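Local atomic coordinates of Lin1944 protein (Listeria innocua, PDB entry 3D7L), a protein that is of unknown function but probably acts as an oxidoreductase of the short-chain dehydrogenase/reductase (SDR) family. Residues Leu112-Met117 and Thr154-Val159; Ser88-Gln93 and Ala128-Gly133; Ser12-Ser17 and Asn158-Ser163. One frame throughout, in Å; residues are numbered along the deposited sequence.

Contact 1: residues Leu112-Met117 and Thr154-Val159; sequences LTTGIM and TVSPNV
T154 meets L112 on one face of the sheet, its CG2 methyl lying 3.9 Å from L112 CB, and that face is closed by helix 126-142. T114 sets its methyl across T154 at about a right angle. The hydroxyls of these two threonines do not touch: one water spans them, 2.6 Å from T154 OG1 and 2.8 Å from T114 OG1. The OG1 of T114 can reach it because it stands between the backbone N and the carbonyl carbon (chi1 52°).

V155 N bonds to L112 O at 2.9 Å, and V155 O takes the amide N of T114 at 2.8 Å in an almost straight bond (N-H...O 175°). This is parallel pairing, L112 beside T154 and T113 beside V155, and strands 108-113 and 151-157 are joined by helix 126-142 in the beta-alpha-beta crossover of a Rossmann-type SDR fold. The V155 and T113 side chains share the other face, under helix 179-191.

Past T113 and V155 the bridging stops, though S156 and G115 stay close, CA to CA 4.2 Å. S156 OG, anti to the backbone N (chi1 -176°), lies against the backbone of G115 and is hydrogen-bonded to Y202 OH. G115 has backbone angles that a side chain would not tolerate.

P157 crosses T113 at about a right angle, its CG next to T113 CG2. Its carbonyl O receives I116 N at 2.9 Å, the donor standing above the carbonyl plane; this bond ties the segments beyond the glycine.

N158 runs beside I116, pointing the same way. The CD1 methyl of I116 rests over the face of the carboxamide, 3.6 Å from N158 CG. The amide is held at both ends: OD1 accepts V159 N, and ND2 bonds to Y202 O.

Contact 2: residues Ser88-Gln93 and Ala128-Gly133; sequences SKLGGQ and AAMANG
K89 reaches N132 through its ammonium group, NZ lying 2.8 Å from N132 OD1, in the carbonyl plane and on a lone pair (C=O...N 143°). The two side chains cross obliquely. On the way the lysine methylenes pass A131, whose CB is 3.7 Å from K89 CG; with CG anti to the backbone N (chi1 180°), the chain starts out over that small residue. L90 packs on A131 too, CB to CB at 4.1 Å. Its CD1 then meets the terminal methyl of M130, a selenomethionine, CE to CD1 at 3.9 Å, with the side chains at about a right angle.

The second shell fixes the polar groups. K89 NZ has another acceptor in T114 O, while N132 ND2 makes a weak bond to G115 O, which leaves lysine and asparagine both tied to the loop that directly follows strand 108-113. Q93 NE2 bonds to K89 O at 3.0 Å, with the oxygen in the amide plane, and also to T113 O; its OE1 takes S64 OG.

The axes of the two segments run 25° from parallel, 8.4 Å apart at closest approach. L90 packs against L90 of the second subunit and M130 against I94 of that subunit, consistent with the four-helix interface of SDR dimers. Thus helices 79-100 and 126-142 lie between the sheet, at strand 108-113, and the partner subunit.

Contact 3: residues Ser12-Ser17 and Asn158-Ser163; sequences SGTLGS and NVLEES
T14 and L160 slide past each other in opposite directions, bringing the T14 CG2 methyl to 3.9 Å from L160 CD1. That methyl stands anti to the backbone N and is the part of the threonine that does most of the touching. E162 approaches it at a slant, its CG 3.6 Å from T14 CG2, so the methyl meets the glutamate through the aliphatic part of the chain. The carboxylate turns elsewhere, with E162 OE2 accepting A179 N. S163 comes up beside the threonine, but its OG is 4.1 Å from T14 OG1, too far for a bond, and no hydrogen bond crosses this contact.

L160 CD1 also leans on the first turn of helix 14-23, 4.1 Å from L15 N and 4.2 Å from L15 CB. Both leucines reach helix 179-191 as well, where each touches V182.

G13 takes the N-cap position of helix 14-23, and with G16 it belongs to the glycine-rich turn that follows the first strand in SDR proteins. In relatives such a turn receives the cofactor phosphates, and the loop equivalent to 158-163 borders the same cleft. This is the glycine-rich corner of the Rossmann-type SDR fold, where a nucleotide cofactor would probably bind.

In the fold
Contacts 1 and 2 are buried, whereas contact 3 lies at the surface. Backbone hydrogen bonding between neighbouring strands dominates contact 1; contact 2 combines apolar helix packing with one lysine-asparagine bond, and contact 3 is van der Waals contact alone. Helix 126-142, which supplies half of contact 2, is the crossover between the two strands of contact 1, and the two contacts meet at the carbonyls that end strand 108-113 and begin the loop after it. The chain of contact 1 runs on through N158 and V159 into the L160-S163 part of contact 3, and L15 packs on T113 and P157. Contacts 2 and 3 do not touch, their centres being about 17 Å apart.

Contact 1: residues Leu112-Met117 and Thr154-Val159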
# COMPACT_ATOMS: atom_id res chain seq x y z
N LEU D 112 -11.01 -8.74 1.27
CA LEU D 112 -9.56 -8.93 1.12
C LEU D 112 -8.87 -9.04 2.48
O LEU D 112 -9.39 -8.53 3.46
CB LEU D 112 -8.97 -7.78 0.31
CG LEU D 112 -8.87 -7.84 -1.22
CD1 LEU D 112 -9.86 -8.79 -1.96
CD2 LEU D 112 -8.85 -6.40 -1.84
N THR D 113 -7.70 -9.67 2.56
CA THR D 113 -7.06 -9.81 3.88
C THR D 113 -5.88 -8.86 4.04
O THR D 113 -5.07 -8.74 3.13
CB THR D 113 -6.60 -11.27 4.18
OG1 THR D 113 -7.72 -12.15 4.09
CG2 THR D 113 -5.98 -11.37 5.57
N THR D 114 -5.80 -8.16 5.18
CA THR D 114 -4.66 -7.30 5.47
C THR D 114 -3.89 -7.87 6.69
O THR D 114 -3.42 -9.01 6.64
CB THR D 114 -5.12 -5.82 5.67
OG1 THR D 114 -6.18 -5.79 6.62
CG2 THR D 114 -5.67 -5.21 4.36
N GLY D 115 -3.78 -7.11 7.78
CA GLY D 115 -3.07 -7.59 8.96
C GLY D 115 -2.57 -6.49 9.89
O GLY D 115 -2.28 -5.36 9.45
N ILE D 116 -2.50 -6.82 11.18
CA ILE D 116 -2.06 -5.89 12.22
C ILE D 116 -0.66 -5.29 11.97
O ILE D 116 -0.32 -4.27 12.53
CB ILE D 116 -2.10 -6.57 13.62
CG1 ILE D 116 -2.18 -5.53 14.76
CG2 ILE D 116 -0.94 -7.56 13.75
CD1 ILE D 116 -2.33 -6.09 16.13
N MSE D 117 0.15 -5.91 11.14
CA MSE D 117 1.52 -5.42 10.96
C MSE D 117 1.60 -4.01 10.38
O MSE D 117 2.59 -3.31 10.59
CB MSE D 117 2.35 -6.38 10.15
CG MSE D 117 2.90 -7.48 11.00
SE MSE D 117 4.07 -8.61 9.96
CE MSE D 117 2.81 -9.99 9.51
N THR D 154 -12.14 -4.99 3.90
CA THR D 154 -10.96 -5.76 4.25
C THR D 154 -11.07 -6.27 5.68
O THR D 154 -11.75 -5.66 6.51
CB THR D 154 -9.63 -4.97 4.08
OG1 THR D 154 -9.68 -3.76 4.82
CG2 THR D 154 -9.38 -4.65 2.62
N VAL D 155 -10.43 -7.39 5.94
CA VAL D 155 -10.34 -7.94 7.29
C VAL D 155 -8.86 -7.91 7.70
O VAL D 155 -8.00 -8.36 6.93
CB VAL D 155 -10.97 -9.33 7.39
CG1 VAL D 155 -10.72 -9.96 8.80
CG2 VAL D 155 -12.48 -9.26 7.07
N SER D 156 -8.58 -7.33 8.86
CA SER D 156 -7.19 -7.18 9.34
C SER D 156 -7.00 -7.95 10.64
O SER D 156 -7.43 -7.52 11.71
CB SER D 156 -6.83 -5.72 9.53
OG SER D 156 -5.45 -5.61 9.90
N PRO D 157 -6.40 -9.13 10.54
CA PRO D 157 -6.22 -9.92 11.75
C PRO D 157 -4.93 -9.63 12.50
O PRO D 157 -3.92 -9.23 11.90
CB PRO D 157 -6.19 -11.37 11.23
CG PRO D 157 -6.16 -11.26 9.70
CD PRO D 157 -5.91 -9.85 9.35
N ASN D 158 -4.99 -9.87 13.80
CA ASN D 158 -3.81 -10.00 14.63
C ASN D 158 -3.21 -11.38 14.36
O ASN D 158 -3.80 -12.20 13.63
CB ASN D 158 -4.23 -9.88 16.10
CG ASN D 158 -3.11 -9.49 17.03
OD1 ASN D 158 -1.92 -9.66 16.71
ND2 ASN D 158 -3.47 -8.94 18.20
N VAL D 159 -2.04 -11.65 14.94
CA VAL D 159 -1.50 -13.01 14.92
C VAL D 159 -2.53 -14.02 15.44
O VAL D 159 -3.23 -13.74 16.42
CB VAL D 159 -0.12 -13.11 15.69
CG1 VAL D 159 -0.25 -12.62 17.14
CG2 VAL D 159 0.42 -14.55 15.68
O HOH W 1 -7.59 -3.41 6.38

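Contact 2: residues Ser88-Gln93 and Ala128-Gly133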
# COMPACT_ATOMS: atom_id res chain seq x y z
N SER D 88 2.29 -10.53 -4.87
CA SER D 88 1.44 -11.51 -4.18
C SER D 88 0.40 -10.92 -3.19
O SER D 88 -0.73 -10.65 -3.59
CB SER D 88 2.30 -12.60 -3.52
OG SER D 88 1.48 -13.65 -3.02
N LYS D 89 0.78 -10.72 -1.93
CA LYS D 89 -0.15 -10.17 -0.95
C LYS D 89 -0.71 -8.83 -1.42
O LYS D 89 -1.88 -8.55 -1.19
CB LYS D 89 0.51 -10.01 0.43
CG LYS D 89 -0.40 -9.43 1.54
CD LYS D 89 -1.41 -10.46 2.03
CE LYS D 89 -2.26 -9.94 3.18
NZ LYS D 89 -1.48 -9.78 4.41
N LEU D 90 0.13 -8.02 -2.07
CA LEU D 90 -0.30 -6.70 -2.55
C LEU D 90 -1.01 -6.80 -3.91
O LEU D 90 -2.23 -6.67 -3.98
CB LEU D 90 0.89 -5.72 -2.64
CG LEU D 90 0.57 -4.22 -2.82
CD1 LEU D 90 1.76 -3.37 -2.35
CD2 LEU D 90 0.17 -3.85 -4.24
N GLY D 91 -0.23 -7.05 -4.96
CA GLY D 91 -0.70 -6.98 -6.34
C GLY D 91 -1.60 -8.13 -6.70
O GLY D 91 -2.49 -7.97 -7.50
N GLY D 92 -1.33 -9.30 -6.12
CA GLY D 92 -2.14 -10.48 -6.32
C GLY D 92 -3.56 -10.28 -5.83
O GLY D 92 -4.50 -10.53 -6.59
N GLN D 93 -3.73 -9.78 -4.60
CA GLN D 93 -5.08 -9.54 -4.07
C GLN D 93 -5.81 -8.42 -4.83
O GLN D 93 -7.02 -8.50 -5.08
CB GLN D 93 -5.06 -9.21 -2.58
CG GLN D 93 -4.65 -10.34 -1.68
CD GLN D 93 -5.10 -10.06 -0.24
OE1 GLN D 93 -6.15 -10.53 0.20
NE2 GLN D 93 -4.30 -9.26 0.50
N ALA D 128 5.34 -6.62 4.66
CA ALA D 128 3.94 -7.01 4.88
C ALA D 128 3.08 -5.77 5.28
O ALA D 128 1.94 -5.60 4.82
CB ALA D 128 3.86 -8.13 5.92
N ALA D 129 3.65 -4.89 6.10
CA ALA D 129 3.02 -3.62 6.45
C ALA D 129 2.60 -2.82 5.19
O ALA D 129 1.43 -2.43 5.05
CB ALA D 129 3.97 -2.77 7.31
N MSE D 130 3.55 -2.60 4.28
CA MSE D 130 3.29 -2.03 2.94
C MSE D 130 2.09 -2.65 2.22
O MSE D 130 1.16 -1.94 1.81
CB MSE D 130 4.54 -2.19 2.06
CG MSE D 130 4.46 -1.56 0.65
SE MSE D 130 5.82 -2.30 -0.58
CE MSE D 130 5.24 -4.13 -0.67
N ALA D 131 2.13 -3.98 2.07
CA ALA D 131 1.06 -4.72 1.40
C ALA D 131 -0.26 -4.46 2.09
O ALA D 131 -1.26 -4.17 1.44
CB ALA D 131 1.36 -6.23 1.40
N ASN D 132 -0.28 -4.58 3.42
CA ASN D 132 -1.53 -4.37 4.19
C ASN D 132 -2.10 -2.96 4.05
O ASN D 132 -3.32 -2.78 3.88
CB ASN D 132 -1.35 -4.73 5.67
CG ASN D 132 -1.03 -6.18 5.87
OD1 ASN D 132 -1.19 -7.01 4.95
ND2 ASN D 132 -0.51 -6.51 7.05
N GLY D 133 -1.23 -1.96 4.14
CA GLY D 133 -1.64 -0.57 3.95
C GLY D 133 -2.18 -0.33 2.55
O GLY D 133 -3.20 0.35 2.37

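Contact 3: residues Ser12-Ser17 and Asn158-Ser163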
# COMPACT_ATOMS: atom_id res chain seq x y z
N SER D 12 -7.22 -23.43 2.04
CA SER D 12 -6.41 -24.42 2.75
C SER D 12 -5.48 -23.84 3.84
O SER D 12 -4.94 -24.59 4.65
CB SER D 12 -5.58 -25.25 1.76
OG SER D 12 -4.56 -24.44 1.22
N GLY D 13 -5.32 -22.51 3.85
CA GLY D 13 -4.52 -21.82 4.88
C GLY D 13 -5.18 -21.87 6.25
O GLY D 13 -6.36 -22.25 6.36
N THR D 14 -4.44 -21.50 7.28
CA THR D 14 -4.98 -21.51 8.64
C THR D 14 -6.22 -20.62 8.70
O THR D 14 -7.31 -21.07 9.05
CB THR D 14 -3.97 -20.99 9.68
OG1 THR D 14 -2.73 -21.71 9.54
CG2 THR D 14 -4.50 -21.17 11.09
N LEU D 15 -6.03 -19.35 8.32
CA LEU D 15 -7.13 -18.41 8.27
C LEU D 15 -8.23 -18.86 7.30
O LEU D 15 -9.39 -18.96 7.69
CB LEU D 15 -6.62 -17.00 7.94
CG LEU D 15 -7.71 -15.93 7.75
CD1 LEU D 15 -8.65 -15.84 8.95
CD2 LEU D 15 -7.06 -14.58 7.41
N GLY D 16 -7.87 -19.13 6.04
CA GLY D 16 -8.82 -19.60 5.03
C GLY D 16 -9.72 -20.76 5.45
O GLY D 16 -10.92 -20.81 5.11
N SER D 17 -9.16 -21.70 6.19
CA SER D 17 -9.90 -22.89 6.55
C SER D 17 -10.89 -22.59 7.67
O SER D 17 -11.98 -23.16 7.71
CB SER D 17 -8.96 -24.03 6.88
OG SER D 17 -8.14 -23.70 7.99
N ASN D 158 -4.99 -9.87 13.80
CA ASN D 158 -3.81 -10.00 14.63
C ASN D 158 -3.21 -11.38 14.36
O ASN D 158 -3.80 -12.20 13.63
CB ASN D 158 -4.23 -9.88 16.10
CG ASN D 158 -3.11 -9.49 17.03
OD1 ASN D 158 -1.92 -9.66 16.71
ND2 ASN D 158 -3.47 -8.94 18.20
N VAL D 159 -2.04 -11.65 14.94
CA VAL D 159 -1.50 -13.01 14.92
C VAL D 159 -2.53 -14.02 15.44
O VAL D 159 -3.23 -13.74 16.42
CB VAL D 159 -0.12 -13.11 15.69
CG1 VAL D 159 -0.25 -12.62 17.14
CG2 VAL D 159 0.42 -14.55 15.68
N LEU D 160 -2.65 -15.18 14.78
CA LEU D 160 -3.59 -16.23 15.20
C LEU D 160 -3.08 -17.15 16.32
O LEU D 160 -1.93 -17.59 16.30
CB LEU D 160 -4.02 -17.10 14.01
CG LEU D 160 -4.50 -16.37 12.76
CD1 LEU D 160 -4.89 -17.39 11.71
CD2 LEU D 160 -5.67 -15.44 13.10
N GLU D 161 -3.96 -17.46 17.28
CA GLU D 161 -3.65 -18.44 18.31
C GLU D 161 -3.12 -19.75 17.68
O GLU D 161 -2.15 -20.34 18.18
CB GLU D 161 -4.90 -18.76 19.15
CG GLU D 161 -5.39 -17.60 19.99
CD GLU D 161 -6.55 -17.97 20.90
OE1 GLU D 161 -7.22 -18.98 20.64
OE2 GLU D 161 -6.78 -17.23 21.87
N GLU D 162 -3.75 -20.20 16.60
CA GLU D 162 -3.34 -21.45 15.96
C GLU D 162 -2.01 -21.36 15.21
O GLU D 162 -1.50 -22.37 14.73
CB GLU D 162 -4.45 -22.06 15.09
CG GLU D 162 -5.53 -21.11 14.58
CD GLU D 162 -6.53 -20.68 15.64
OE1 GLU D 162 -7.33 -21.50 16.15
OE2 GLU D 162 -6.53 -19.48 15.95
N SER D 163 -1.46 -20.15 15.11
CA SER D 163 -0.11 -19.93 14.56
C SER D 163 0.91 -19.46 15.62
O SER D 163 2.08 -19.32 15.30
CB SER D 163 -0.17 -18.90 13.43
OG SER D 163 -0.97 -19.35 12.36